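Local coordinates for protein restriction endonuclease PacI (Pseudomonas alcaligenes, PDB 3LDY) that cleaves double-stranded DNA at a specific base sequence as a zinc-containing restriction endonuclease, probably acting as a homodimer, at residues A[4-9]-A[25-30]. Sequence-based numbering, arbitrary orientation.
Sequences CPRCQR and KGCMTW. With ZN (zinc ion), chain E; nucleotides of chain B; nucleotides of chain C.
C7 and C27 bring their CA atoms within 6.8 Å, the nearest backbone approach between the turn 4-9, which joins strands 2-3 and 10-11, and the first turns of helix 25-40; no hydrogen bond crosses, and the join rests on zinc coordination with a little van der Waals packing. C4 SG and C27 SG each lie 2.3 Å from the zinc ion and C7 SG 2.4 Å, with C24, just before the helix, completing a four-cysteine site. With chi1 at 62°, C7 SG sits over its own backbone, flanked by N and C, and is turned to the metal while it accepts from R9 twice: from the backbone N, and from NE at 3.2 Å along a nearly straight N-H line (173°), the sulfur lying in the guanidinium plane. C4 SG likewise receives the backbone N-H groups of R6 and C7, the pattern of a zinc knuckle. R6 spans protein and DNA: its CG packs 3.5 Å from C27 SG, and bends at chi2 and chi3 lay one face of the guanidinium against OP2 of DA2 of chain B, 3.2 Å from R6 NE. With an alanine here, the DA2 phosphate would probably lose the positive charge held against it and C27 SG the CG methylene packed beside it, though CB would stay near the sulfur. On the helix, M28 points away from the turn and sets CE 3.8 Å from C2' of DA5 of chain C. N-H groups directed at the sulfurs of C4 and C7 would be expected to offset part of the thiolate charge, consistent with a structural zinc site that joins turn to helix beside the bound DNA.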
# COMPACT_ATOMS: atom_id res chain seq x y z
N CYS A 4 -1.27 -34.56 -1.92
CA CYS A 4 -0.90 -33.69 -0.82
C CYS A 4 -0.95 -34.48 0.48
O CYS A 4 -1.98 -35.08 0.79
CB CYS A 4 -1.81 -32.45 -0.76
SG CYS A 4 -1.65 -31.45 0.74
N PRO A 5 0.16 -34.49 1.25
CA PRO A 5 0.19 -35.31 2.47
C PRO A 5 -0.83 -34.84 3.53
O PRO A 5 -1.05 -35.53 4.52
CB PRO A 5 1.63 -35.14 2.98
CG PRO A 5 2.05 -33.82 2.45
CD PRO A 5 1.41 -33.71 1.09
N ARG A 6 -1.42 -33.67 3.30
CA ARG A 6 -2.34 -33.08 4.27
C ARG A 6 -3.82 -33.26 3.91
O ARG A 6 -4.54 -33.91 4.65
CB ARG A 6 -2.02 -31.60 4.49
CG ARG A 6 -2.97 -30.94 5.48
CD ARG A 6 -2.45 -30.97 6.90
NE ARG A 6 -1.43 -29.93 7.08
CZ ARG A 6 -1.16 -29.33 8.24
NH1 ARG A 6 -1.83 -29.66 9.34
NH2 ARG A 6 -0.23 -28.39 8.29
N CYS A 7 -4.28 -32.71 2.79
CA CYS A 7 -5.68 -32.92 2.38
C CYS A 7 -5.87 -34.24 1.62
O CYS A 7 -6.99 -34.62 1.34
CB CYS A 7 -6.18 -31.77 1.51
SG CYS A 7 -5.27 -31.59 -0.06
N GLN A 8 -4.75 -34.89 1.29
CA GLN A 8 -4.69 -36.10 0.46
C GLN A 8 -5.33 -35.98 -0.93
O GLN A 8 -5.57 -37.00 -1.60
CB GLN A 8 -5.22 -37.34 1.21
CG GLN A 8 -4.14 -38.01 2.04
CD GLN A 8 -4.52 -38.10 3.50
OE1 GLN A 8 -4.70 -37.07 4.17
NE2 GLN A 8 -4.65 -39.33 4.02
N ARG A 9 -5.57 -34.75 -1.37
CA ARG A 9 -6.08 -34.58 -2.72
C ARG A 9 -5.01 -34.90 -3.76
O ARG A 9 -3.80 -34.74 -3.50
CB ARG A 9 -6.64 -33.19 -2.95
CG ARG A 9 -7.98 -32.93 -2.28
CD ARG A 9 -8.41 -31.48 -2.54
NE ARG A 9 -7.38 -30.51 -2.15
CZ ARG A 9 -7.34 -29.24 -2.56
NH1 ARG A 9 -8.26 -28.75 -3.40
NH2 ARG A 9 -6.36 -28.45 -2.15
N LYS A 25 -1.04 -25.54 -1.84
CA LYS A 25 -1.34 -24.11 -1.62
C LYS A 25 -2.63 -23.89 -0.82
O LYS A 25 -2.72 -22.98 -0.01
CB LYS A 25 -1.42 -23.36 -2.95
CG LYS A 25 -0.10 -23.24 -3.71
CD LYS A 25 -0.36 -22.72 -5.11
CE LYS A 25 0.96 -22.41 -5.83
NZ LYS A 25 0.70 -21.81 -7.18
N GLY A 26 -3.64 -24.72 -1.09
CA GLY A 26 -4.91 -24.68 -0.37
C GLY A 26 -4.73 -24.99 1.10
O GLY A 26 -5.23 -24.24 1.98
N CYS A 27 -4.01 -26.08 1.37
CA CYS A 27 -3.69 -26.45 2.76
C CYS A 27 -2.90 -25.34 3.46
O CYS A 27 -3.26 -24.92 4.56
CB CYS A 27 -2.95 -27.80 2.82
SG CYS A 27 -4.07 -29.24 2.66
N MET A 28 -1.86 -24.84 2.81
CA MET A 28 -1.04 -23.78 3.40
C MET A 28 -1.82 -22.49 3.66
O MET A 28 -1.65 -21.84 4.70
CB MET A 28 0.19 -23.51 2.54
CG MET A 28 1.12 -22.43 3.11
SD MET A 28 1.99 -22.98 4.59
CE MET A 28 3.51 -23.54 3.85
N THR A 29 -2.65 -22.11 2.69
CA THR A 29 -3.48 -20.91 2.81
C THR A 29 -4.53 -21.08 3.91
O THR A 29 -4.80 -20.15 4.68
CB THR A 29 -4.10 -20.53 1.45
OG1 THR A 29 -3.02 -20.27 0.54
CG2 THR A 29 -4.92 -19.25 1.55
N TRP A 30 -5.08 -22.29 4.01
CA TRP A 30 -5.96 -22.61 5.12
C TRP A 30 -5.26 -22.55 6.51
O TRP A 30 -5.83 -21.95 7.44
CB TRP A 30 -6.69 -23.94 4.91
CG TRP A 30 -7.50 -24.35 6.14
CD1 TRP A 30 -7.20 -25.34 7.04
CD2 TRP A 30 -8.72 -23.76 6.59
NE1 TRP A 30 -8.15 -25.39 8.02
CE2 TRP A 30 -9.10 -24.43 7.77
CE3 TRP A 30 -9.51 -22.70 6.12
CZ2 TRP A 30 -10.27 -24.11 8.48
CZ3 TRP A 30 -10.67 -22.38 6.82
CH2 TRP A 30 -11.04 -23.09 7.99
ZN ZN E . -3.52 -30.10 0.60
P DA B 2 -0.36 -33.48 8.75
OP1 DA B 2 -1.72 -34.07 8.69
OP2 DA B 2 0.17 -32.67 7.62
O5' DA B 2 -0.23 -32.60 10.08
C5' DA B 2 -0.72 -33.08 11.34
C4' DA B 2 -0.21 -32.22 12.48
O4' DA B 2 1.24 -32.18 12.49
C3' DA B 2 -0.64 -30.75 12.46
O3' DA B 2 -0.92 -30.35 13.81
C2' DA B 2 0.58 -30.05 11.87
C1' DA B 2 1.65 -30.84 12.62
N9 DA B 2 3.01 -30.76 12.11
C8 DA B 2 3.45 -31.07 10.85
N7 DA B 2 4.75 -30.93 10.71
C5 DA B 2 5.18 -30.50 11.96
C6 DA B 2 6.46 -30.18 12.47
N6 DA B 2 7.56 -30.24 11.70
N1 DA B 2 6.55 -29.79 13.77
C2 DA B 2 5.43 -29.73 14.52
N3 DA B 2 4.18 -30.02 14.15
C4 DA B 2 4.12 -30.40 12.85
P DA C 5 2.76 -18.11 -0.00
OP1 DA C 5 2.75 -17.83 -1.45
OP2 DA C 5 1.68 -18.93 0.61
O5' DA C 5 4.11 -18.85 0.43
C5' DA C 5 5.35 -18.58 -0.21
C4' DA C 5 6.49 -19.32 0.50
O4' DA C 5 6.46 -18.94 1.90
C3' DA C 5 6.46 -20.85 0.52
O3' DA C 5 7.79 -21.36 0.71
C2' DA C 5 5.63 -21.14 1.77
C1' DA C 5 6.13 -20.05 2.73
N9 DA C 5 5.15 -19.61 3.73
C8 DA C 5 3.79 -19.58 3.58
N7 DA C 5 3.15 -19.15 4.63
C5 DA C 5 4.14 -18.84 5.53
C6 DA C 5 4.11 -18.33 6.85
N6 DA C 5 2.98 -18.03 7.49
N1 DA C 5 5.30 -18.16 7.49
C2 DA C 5 6.42 -18.47 6.85
N3 DA C 5 6.57 -18.95 5.61
C4 DA C 5 5.39 -19.13 5.00